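Local coordinates for protein kojibiose phosphorylase (Gut metagenome, PDB 6W0P) that belongs to glycoside hydrolase family 65, whose members join an N-terminal beta-sandwich domain to a central (alpha/alpha)6-barrel catalytic domain, at residues 7-12 and 31-36; 315-320 and 670-675. One frame throughout, in Å; residues are numbered along the deposited sequence.

Contact 1: residues 7-12 and 31-36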
# COMPACT_ATOMS: atom_id res chain seq x y z
N ARG A 7 26.77 24.71 -10.64
CA ARG A 7 27.33 25.13 -11.94
C ARG A 7 28.76 24.59 -12.05
O ARG A 7 29.64 25.19 -11.43
CB ARG A 7 27.30 26.65 -12.01
CG ARG A 7 28.03 27.24 -13.21
CD ARG A 7 27.38 26.82 -14.51
NE ARG A 7 25.98 27.22 -14.52
CZ ARG A 7 25.51 28.39 -14.96
NH1 ARG A 7 26.32 29.31 -15.47
NH2 ARG A 7 24.21 28.63 -14.90
N TYR A 8 28.99 23.51 -12.79
CA TYR A 8 30.35 22.96 -13.02
C TYR A 8 30.66 22.89 -14.52
O TYR A 8 31.86 22.59 -14.82
CB TYR A 8 30.52 21.58 -12.38
CG TYR A 8 29.87 20.42 -13.10
CD1 TYR A 8 28.50 20.19 -13.02
CD2 TYR A 8 30.62 19.51 -13.83
CE1 TYR A 8 27.91 19.10 -13.64
CE2 TYR A 8 30.04 18.42 -14.46
CZ TYR A 8 28.67 18.22 -14.37
OH TYR A 8 28.09 17.14 -14.98
N LEU A 9 29.70 23.17 -15.40
CA LEU A 9 29.89 23.06 -16.88
C LEU A 9 30.12 24.45 -17.48
O LEU A 9 29.51 25.41 -17.02
CB LEU A 9 28.70 22.33 -17.50
CG LEU A 9 28.59 20.87 -17.07
CD1 LEU A 9 27.31 20.23 -17.59
CD2 LEU A 9 29.78 20.06 -17.56
N GLU A 10 31.00 24.53 -18.47
CA GLU A 10 31.25 25.78 -19.23
C GLU A 10 29.96 26.20 -19.96
O GLU A 10 29.16 25.32 -20.38
CB GLU A 10 32.39 25.62 -20.22
CG GLU A 10 33.72 25.28 -19.56
CD GLU A 10 34.05 26.04 -18.28
OE1 GLU A 10 34.44 25.39 -17.30
OE2 GLU A 10 33.90 27.27 -18.27
N THR A 11 29.80 27.51 -20.08
CA THR A 11 28.69 28.20 -20.77
C THR A 11 29.12 28.55 -22.20
O THR A 11 29.94 29.46 -22.34
CB THR A 11 28.29 29.46 -20.01
OG1 THR A 11 27.87 29.00 -18.73
CG2 THR A 11 27.16 30.20 -20.69
N GLU A 12 28.58 27.83 -23.18
CA GLU A 12 28.73 28.10 -24.63
C GLU A 12 27.37 27.92 -25.29
O GLU A 12 26.61 27.04 -24.91
CB GLU A 12 29.66 27.11 -25.31
CG GLU A 12 31.10 27.16 -24.86
CD GLU A 12 31.98 26.31 -25.76
OE1 GLU A 12 31.57 26.08 -26.94
OE2 GLU A 12 33.06 25.88 -25.29
N SER A 31 24.44 11.61 -17.42
CA SER A 31 23.02 11.90 -17.74
C SER A 31 22.95 13.04 -18.78
O SER A 31 22.35 12.87 -19.85
CB SER A 31 22.25 12.23 -16.49
OG SER A 31 22.20 11.12 -15.60
N ILE A 32 23.65 14.13 -18.50
CA ILE A 32 23.58 15.41 -19.24
C ILE A 32 24.08 15.19 -20.66
O ILE A 32 23.46 15.72 -21.61
CB ILE A 32 24.38 16.50 -18.51
CG1 ILE A 32 23.65 16.92 -17.23
CG2 ILE A 32 24.66 17.68 -19.44
CD1 ILE A 32 24.40 17.92 -16.38
N PHE A 33 25.17 14.45 -20.79
CA PHE A 33 25.89 14.28 -22.08
C PHE A 33 25.32 13.09 -22.85
O PHE A 33 25.95 12.69 -23.83
CB PHE A 33 27.39 14.14 -21.83
CG PHE A 33 28.09 15.42 -21.45
CD1 PHE A 33 28.00 15.93 -20.17
CD2 PHE A 33 28.88 16.08 -22.37
CE1 PHE A 33 28.67 17.09 -19.81
CE2 PHE A 33 29.52 17.27 -22.02
CZ PHE A 33 29.45 17.75 -20.73
N SER A 34 24.19 12.53 -22.43
CA SER A 34 23.53 11.36 -23.07
C SER A 34 23.25 11.68 -24.54
O SER A 34 22.79 12.82 -24.85
CB SER A 34 22.25 10.97 -22.37
OG SER A 34 22.49 10.49 -21.05
N LEU A 35 23.46 10.69 -25.41
CA LEU A 35 23.01 10.74 -26.82
C LEU A 35 21.73 9.91 -26.94
O LEU A 35 21.52 8.98 -26.12
CB LEU A 35 24.10 10.18 -27.74
CG LEU A 35 25.43 10.93 -27.73
CD1 LEU A 35 26.41 10.28 -28.70
CD2 LEU A 35 25.22 12.38 -28.08
N GLY A 36 20.89 10.26 -27.90
CA GLY A 36 19.65 9.52 -28.19
C GLY A 36 19.19 9.81 -29.59
O GLY A 36 19.45 10.92 -30.08

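Contact 2: residues 315-320 and 670-675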
# COMPACT_ATOMS: atom_id res chain seq x y z
N ARG A 315 18.92 25.74 -25.77
CA ARG A 315 19.39 24.97 -26.95
C ARG A 315 19.71 23.54 -26.49
O ARG A 315 19.39 22.59 -27.22
CB ARG A 315 20.55 25.70 -27.64
CG ARG A 315 20.74 25.19 -29.06
CD ARG A 315 21.76 25.99 -29.80
NE ARG A 315 21.17 27.17 -30.40
CZ ARG A 315 21.57 28.42 -30.23
NH1 ARG A 315 22.57 28.72 -29.40
NH2 ARG A 315 20.94 29.38 -30.88
N TYR A 316 20.20 23.39 -25.26
CA TYR A 316 20.40 22.05 -24.68
C TYR A 316 19.04 21.34 -24.64
O TYR A 316 18.96 20.15 -25.06
CB TYR A 316 21.09 22.12 -23.31
CG TYR A 316 21.23 20.77 -22.67
CD1 TYR A 316 22.18 19.86 -23.09
CD2 TYR A 316 20.34 20.37 -21.68
CE1 TYR A 316 22.28 18.60 -22.52
CE2 TYR A 316 20.44 19.13 -21.09
CZ TYR A 316 21.40 18.23 -21.52
OH TYR A 316 21.45 17.00 -20.95
N CYS A 317 18.01 22.01 -24.10
CA CYS A 317 16.63 21.47 -23.96
C CYS A 317 16.08 21.06 -25.34
O CYS A 317 15.59 19.93 -25.48
CB CYS A 317 15.68 22.46 -23.30
SG CYS A 317 16.05 22.75 -21.55
N LEU A 318 16.18 21.93 -26.35
CA LEU A 318 15.73 21.59 -27.72
C LEU A 318 16.51 20.34 -28.22
O LEU A 318 15.88 19.44 -28.82
CB LEU A 318 15.89 22.78 -28.66
CG LEU A 318 15.08 24.02 -28.26
CD1 LEU A 318 15.10 25.07 -29.36
CD2 LEU A 318 13.65 23.67 -27.90
N PHE A 319 17.81 20.29 -27.95
CA PHE A 319 18.67 19.17 -28.38
C PHE A 319 18.12 17.85 -27.84
O PHE A 319 17.97 16.89 -28.63
CB PHE A 319 20.12 19.42 -27.98
CG PHE A 319 21.04 18.27 -28.31
CD1 PHE A 319 21.57 18.14 -29.58
CD2 PHE A 319 21.32 17.30 -27.37
CE1 PHE A 319 22.38 17.07 -29.89
CE2 PHE A 319 22.15 16.25 -27.68
CZ PHE A 319 22.68 16.12 -28.94
N GLN A 320 17.82 17.79 -26.54
CA GLN A 320 17.29 16.57 -25.86
C GLN A 320 15.87 16.22 -26.35
O GLN A 320 15.52 15.01 -26.35
CB GLN A 320 17.32 16.75 -24.34
CG GLN A 320 18.73 16.77 -23.76
CD GLN A 320 19.51 15.50 -24.04
OE1 GLN A 320 18.96 14.48 -24.47
NE2 GLN A 320 20.80 15.57 -23.80
N ALA A 670 10.76 19.88 -21.74
CA ALA A 670 9.64 20.29 -22.62
C ALA A 670 9.05 21.60 -22.09
O ALA A 670 8.72 22.46 -22.90
CB ALA A 670 8.57 19.23 -22.68
N ALA A 671 8.94 21.72 -20.77
CA ALA A 671 8.29 22.86 -20.08
C ALA A 671 9.05 24.15 -20.37
O ALA A 671 8.42 25.21 -20.31
CB ALA A 671 8.21 22.61 -18.60
N ALA A 672 10.36 24.09 -20.64
CA ALA A 672 11.18 25.29 -20.87
C ALA A 672 10.72 25.90 -22.19
O ALA A 672 10.49 27.13 -22.26
CB ALA A 672 12.65 24.94 -20.88
N TRP A 673 10.53 25.05 -23.20
CA TRP A 673 10.03 25.50 -24.52
C TRP A 673 8.64 26.09 -24.33
O TRP A 673 8.38 27.17 -24.86
CB TRP A 673 10.01 24.35 -25.53
CG TRP A 673 9.45 24.77 -26.85
CD1 TRP A 673 10.14 25.27 -27.91
CD2 TRP A 673 8.07 24.74 -27.25
NE1 TRP A 673 9.30 25.53 -28.95
CE2 TRP A 673 8.03 25.20 -28.58
CE3 TRP A 673 6.89 24.32 -26.64
CZ2 TRP A 673 6.83 25.31 -29.29
CZ3 TRP A 673 5.71 24.42 -27.34
CH2 TRP A 673 5.68 24.91 -28.65
N MET A 674 7.78 25.38 -23.60
CA MET A 674 6.38 25.79 -23.34
C MET A 674 6.35 27.15 -22.65
O MET A 674 5.56 28.02 -23.09
CB MET A 674 5.69 24.78 -22.43
CG MET A 674 5.71 23.40 -23.00
SD MET A 674 4.19 23.17 -23.85
CE MET A 674 3.09 22.83 -22.48
N ASN A 675 7.14 27.29 -21.57
CA ASN A 675 7.25 28.55 -20.79
C ASN A 675 7.62 29.70 -21.73
O ASN A 675 7.09 30.82 -21.53
CB ASN A 675 8.22 28.45 -19.61
CG ASN A 675 7.80 29.34 -18.45
OD1 ASN A 675 8.03 28.97 -17.30
ND2 ASN A 675 7.24 30.51 -18.73

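Contact 1: residues 7-12 and 31-36
Leu9 meets Ile32 and Phe33 in a small apolar cluster where residues 31-32 finish a helix and the chain leaves helical geometry at Phe33. Leu9 and Ile32 approach tip to tip, with CD1 of Leu9 3.9 Å from CD1 of Ile32. CG of Leu9 lies anti to the carbonyl carbon (chi1 -66°), and the isobutyl group forks toward the other segment: CD1 meets Ile32 and also lies near Phe33 CE1, while CD2 touches Phe33 alone of the two. Branching at Ile32 CB adds a second touch, its CG2 coming to 4.1 Å from CD1 of Leu9.

Against the aromatic ring the approach is different. Leu9 and Phe33 slide past one another, and CD2 of Leu9 reaches the rim of the Phe33 ring in its plane, 3.9 Å from CE1 and equally close to CZ. The cluster joins the N-terminal chain, just before the edge strand 10-11 of a large antiparallel sheet, to the end of helix 26-32; Leu9 also touches Ile16 and Glu18 of the neighbouring strand 15-19, and Phe33 packs on Leu117. The sheet belongs to the beta-sandwich that family 65 enzymes carry as their N-terminal domain.

Tyr8 touches the second segment through its hydroxyl, while within its own segment Leu9 covers one face of the ring, CG standing 3.7 Å above the plane over the centre. The OH lies 4.0 Å from CD1 of Ile32 in a purely van der Waals contact; its hydrogen-bonding partner is Ser29 OG, one turn earlier in the helix.

Contact 2: residues 315-320 and 670-675
Cys317 against Ala672 and Leu318 against Trp673 are the two pairs in which residues 315-320 and 670-675 meet, part of the packing of helix 308-324 on helix 666-680 in the central catalytic domain, which in this family is an (alpha/alpha)6 barrel. At the start of the second segment, Ala670 has its CA 7.2 Å from that of Cys317, although its methyl group points away, against Cys356 of helix 351-361. Ala671 likewise serves another neighbour, Ser626 of helix 624-634. With Ala672 the chain turns to its partner: the small CB points across and sits 4.1 Å from Cys317 SG, which a chi1 of -69° places beside its own backbone N.

Trp673 follows with CG anti to its backbone N (chi1 177°), a torsion that places CD1 of the indole beside Leu318. Leu318 crosses it at about a right angle, and CD2 of Leu318 meets CD1 of Trp673 obliquely at 3.9 Å. Phe359 of helix 351-361 joins the same cluster, touching Leu318 and meeting the indole edge-to-face. Met674 then brings its CG to the indole edge, in the ring plane. At Asn675 the side chain leaves for Ser629 OG, while its backbone N bonds to Ala671 O at 2.7 Å.

In the fold
Contact 1 closes within the first 36 residues and contact 2 opens some 280 residues later, so the two stand in series along the chain, yet their centres lie about 14 Å apart. Helix 308-324 connects them. It supplies one side of contact 2, and from Tyr316 it reaches across to contact 1, where OH of Tyr316 lies 2.5 Å from Ile32 O, a probable hydrogen bond. Gln312 and Gln323 of the same helix bond Glu10 O and Ser34 O. Two buried clusters, one beside the N-terminal sheet and the other between helices of the catalytic domain, are thus both linked to helix 308-324.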